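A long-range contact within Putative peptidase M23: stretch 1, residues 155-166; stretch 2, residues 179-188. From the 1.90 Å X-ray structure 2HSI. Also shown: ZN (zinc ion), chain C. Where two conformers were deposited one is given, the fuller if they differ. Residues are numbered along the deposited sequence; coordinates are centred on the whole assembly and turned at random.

Stretch 1 155-166: DKPVDGPLSSPF
Stretch 2, residues 179-188: PHSGLDFAVP

How do the backbones meet? They run antiparallel, with Leu-162 opposite Phe-185 (CA to CA 4.3 Å) in a single bridge and Phe-166 nearest Gly-182. Stretch 1 has no regular helix or strand; it is bent at Pro-157 and kinked at Ser-163, while stretch 2 is strand around Leu-183 and Asp-184. Ala-186 N donates to Pro-161 O (2.9 Å), Ser-163 N to Asp-184 O (2.7 Å) and Asp-184 N to Ser-164 O (2.8 Å). Pro-161 suits its place because it accepts through O and its missing N-H is not called on in these bonds.

What fills the hollow of stretch 1? The ring of Phe-185 (chi1 m, chi2 -94°). The contact buries 795 Å², and Phe-185 has the largest covered area. Its CA-to-CB bond points away, yet the ring lies near Val-158 (m), whose CG2 reaches Phe-185 CG at 3.6 Å, and Pro-157 CD lies 3.9 Å from Phe-185 CZ. Lys-156 lays CE 3.8 Å from Phe-185 CE1 while its NZ bonds Gly-160 O (2.8 Å).

Why is Gly-160 a glycine? The CA-to-CB bond of Val-187 (m) points toward stretch 1, with Val-187 CG1 3.8 Å from Gly-160 CA; an ideal CB on Gly-160 would sit 2.3 Å from Val-187 CG1, a clash.

What shapes the zinc end? A cis peptide precedes Phe-166, and the CA-to-CB bond of His-180 (t) points toward stretch 1. His-180 ND1 donates to Pro-165 O at a very short 2.5 Å, leaving NE2 to bind zinc at 2.2 Å; Asp-184 OD1 (chi1 m) binds zinc at 2.0 Å.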

# COMPACT_ATOMS: atom_id res chain seq x y z
N ASP A 155 2.60 -11.16 -3.28
CA ASP A 155 1.86 -12.39 -3.12
C ASP A 155 0.49 -12.07 -2.57
O ASP A 155 0.33 -11.10 -1.83
CB ASP A 155 2.54 -13.33 -2.13
CG ASP A 155 3.88 -13.83 -2.62
OD1 ASP A 155 4.15 -13.81 -3.84
OD2 ASP A 155 4.67 -14.26 -1.75
N LYS A 156 -0.50 -12.88 -2.93
CA LYS A 156 -1.78 -12.88 -2.24
C LYS A 156 -1.52 -13.20 -0.77
O LYS A 156 -0.76 -14.12 -0.46
CB LYS A 156 -2.72 -13.92 -2.84
CG LYS A 156 -3.25 -13.57 -4.22
CD LYS A 156 -3.98 -14.75 -4.84
CE LYS A 156 -5.25 -15.07 -4.09
NZ LYS A 156 -5.95 -16.24 -4.68
N PRO A 157 -2.10 -12.40 0.14
CA PRO A 157 -1.92 -12.63 1.57
C PRO A 157 -2.68 -13.84 2.12
O PRO A 157 -2.33 -14.33 3.20
CB PRO A 157 -2.42 -11.34 2.21
CG PRO A 157 -3.30 -10.72 1.21
CD PRO A 157 -2.94 -11.22 -0.14
N VAL A 158 -3.69 -14.31 1.39
CA VAL A 158 -4.38 -15.56 1.73
C VAL A 158 -4.61 -16.41 0.48
O VAL A 158 -4.80 -15.87 -0.61
CB VAL A 158 -5.75 -15.31 2.43
CG1 VAL A 158 -5.56 -14.85 3.87
CG2 VAL A 158 -6.57 -14.31 1.67
N ASP A 159 -4.58 -17.73 0.64
CA ASP A 159 -4.85 -18.66 -0.45
C ASP A 159 -6.36 -18.87 -0.60
O ASP A 159 -6.92 -19.85 -0.09
CB ASP A 159 -4.13 -19.99 -0.24
CG ASP A 159 -2.61 -19.83 -0.12
OD1 ASP A 159 -2.03 -19.00 -0.84
OD2 ASP A 159 -2.01 -20.56 0.71
N GLY A 160 -7.02 -17.94 -1.29
CA GLY A 160 -8.46 -17.99 -1.49
C GLY A 160 -8.89 -17.01 -2.57
O GLY A 160 -8.11 -16.13 -2.95
N PRO A 161 -10.14 -17.16 -3.06
CA PRO A 161 -10.66 -16.32 -4.13
C PRO A 161 -10.90 -14.88 -3.68
O PRO A 161 -11.20 -14.65 -2.50
CB PRO A 161 -12.00 -16.98 -4.49
CG PRO A 161 -11.96 -18.34 -3.83
CD PRO A 161 -11.13 -18.14 -2.61
N LEU A 162 -10.74 -13.94 -4.61
CA LEU A 162 -11.01 -12.53 -4.35
C LEU A 162 -12.52 -12.33 -4.21
O LEU A 162 -13.31 -13.01 -4.86
CB LEU A 162 -10.48 -11.64 -5.49
CG LEU A 162 -9.10 -11.87 -6.12
CD1 LEU A 162 -9.23 -12.71 -7.39
CD2 LEU A 162 -8.45 -10.55 -6.46
N SER A 163 -12.90 -11.40 -3.34
CA SER A 163 -14.30 -11.09 -3.10
C SER A 163 -14.59 -9.67 -3.60
O SER A 163 -14.58 -9.43 -4.81
CB SER A 163 -14.64 -11.26 -1.62
OG SER A 163 -15.99 -10.96 -1.35
N SER A 164 -14.83 -8.74 -2.69
CA SER A 164 -15.11 -7.35 -3.05
C SER A 164 -13.88 -6.57 -3.55
O SER A 164 -12.80 -6.67 -2.97
CB SER A 164 -15.75 -6.60 -1.87
OG SER A 164 -17.07 -7.07 -1.62
N PRO A 165 -14.04 -5.82 -4.67
CA PRO A 165 -13.21 -4.71 -5.17
C PRO A 165 -13.36 -3.51 -4.20
O PRO A 165 -14.36 -3.50 -3.49
CB PRO A 165 -13.84 -4.42 -6.54
CG PRO A 165 -14.63 -5.62 -6.89
CD PRO A 165 -15.16 -6.09 -5.59
N PHE A 166 -12.51 -2.47 -4.14
CA PHE A 166 -11.64 -1.83 -5.18
C PHE A 166 -11.89 -2.04 -6.67
O PHE A 166 -12.62 -1.29 -7.30
CB PHE A 166 -10.13 -1.90 -4.86
CG PHE A 166 -9.49 -0.53 -4.71
CD1 PHE A 166 -8.95 -0.13 -3.51
CD2 PHE A 166 -9.47 0.37 -5.78
CE1 PHE A 166 -8.37 1.14 -3.36
CE2 PHE A 166 -8.90 1.64 -5.65
CZ PHE A 166 -8.35 2.02 -4.43
N PRO A 179 -16.19 4.81 0.08
CA PRO A 179 -15.86 3.79 -0.92
C PRO A 179 -15.00 2.67 -0.33
O PRO A 179 -14.29 2.89 0.66
CB PRO A 179 -15.08 4.58 -1.97
CG PRO A 179 -14.46 5.71 -1.22
CD PRO A 179 -15.39 6.04 -0.09
N HIS A 180 -15.06 1.48 -0.94
CA HIS A 180 -14.29 0.32 -0.49
C HIS A 180 -12.81 0.51 -0.84
O HIS A 180 -12.41 0.39 -2.00
CB HIS A 180 -14.85 -0.97 -1.09
CG HIS A 180 -14.35 -2.22 -0.43
ND1 HIS A 180 -13.68 -3.21 -1.12
CD2 HIS A 180 -14.42 -2.64 0.86
CE1 HIS A 180 -13.36 -4.19 -0.29
NE2 HIS A 180 -13.79 -3.87 0.91
N SER A 181 -12.01 0.81 0.19
CA SER A 181 -10.64 1.28 0.02
C SER A 181 -9.58 0.18 -0.11
O SER A 181 -8.37 0.48 -0.14
CB SER A 181 -10.27 2.26 1.14
OG SER A 181 -10.41 1.64 2.41
N GLY A 182 -10.02 -1.07 -0.19
CA GLY A 182 -9.12 -2.22 -0.36
C GLY A 182 -9.72 -3.39 -1.11
O GLY A 182 -10.71 -3.24 -1.82
N LEU A 183 -9.10 -4.56 -0.95
CA LEU A 183 -9.52 -5.79 -1.62
C LEU A 183 -9.93 -6.87 -0.62
O LEU A 183 -9.21 -7.15 0.34
CB LEU A 183 -8.39 -6.29 -2.54
CG LEU A 183 -8.49 -7.64 -3.26
CD1 LEU A 183 -9.66 -7.67 -4.26
CD2 LEU A 183 -7.17 -7.97 -3.94
N ASP A 184 -11.09 -7.48 -0.86
CA ASP A 184 -11.56 -8.58 -0.01
C ASP A 184 -11.23 -9.95 -0.59
O ASP A 184 -11.10 -10.10 -1.80
CB ASP A 184 -13.07 -8.50 0.22
CG ASP A 184 -13.44 -7.54 1.32
OD1 ASP A 184 -12.54 -6.88 1.88
OD2 ASP A 184 -14.65 -7.43 1.62
N PHE A 185 -11.11 -10.93 0.30
CA PHE A 185 -10.96 -12.32 -0.08
C PHE A 185 -12.01 -13.16 0.66
O PHE A 185 -12.25 -12.95 1.85
CB PHE A 185 -9.56 -12.85 0.26
CG PHE A 185 -8.45 -12.18 -0.50
CD1 PHE A 185 -7.98 -12.74 -1.69
CD2 PHE A 185 -7.87 -11.00 -0.03
CE1 PHE A 185 -6.95 -12.12 -2.40
CE2 PHE A 185 -6.84 -10.38 -0.74
CZ PHE A 185 -6.38 -10.94 -1.93
N ALA A 186 -12.63 -14.08 -0.08
CA ALA A 186 -13.59 -15.02 0.49
C ALA A 186 -12.86 -16.19 1.14
O ALA A 186 -12.58 -17.20 0.50
CB ALA A 186 -14.56 -15.50 -0.59
N VAL A 187 -12.52 -16.01 2.42
CA VAL A 187 -11.86 -17.04 3.23
C VAL A 187 -12.50 -17.09 4.62
O VAL A 187 -12.98 -16.06 5.11
CB VAL A 187 -10.31 -16.83 3.34
CG1 VAL A 187 -9.59 -17.24 2.07
CG2 VAL A 187 -9.97 -15.40 3.73
N PRO A 188 -12.53 -18.28 5.26
CA PRO A 188 -13.13 -18.37 6.59
C PRO A 188 -12.25 -17.77 7.70
O PRO A 188 -11.07 -17.49 7.47
CB PRO A 188 -13.28 -19.88 6.80
CG PRO A 188 -12.18 -20.48 5.98
CD PRO A 188 -12.05 -19.59 4.77
ZN ZN C . -13.05 -5.10 2.58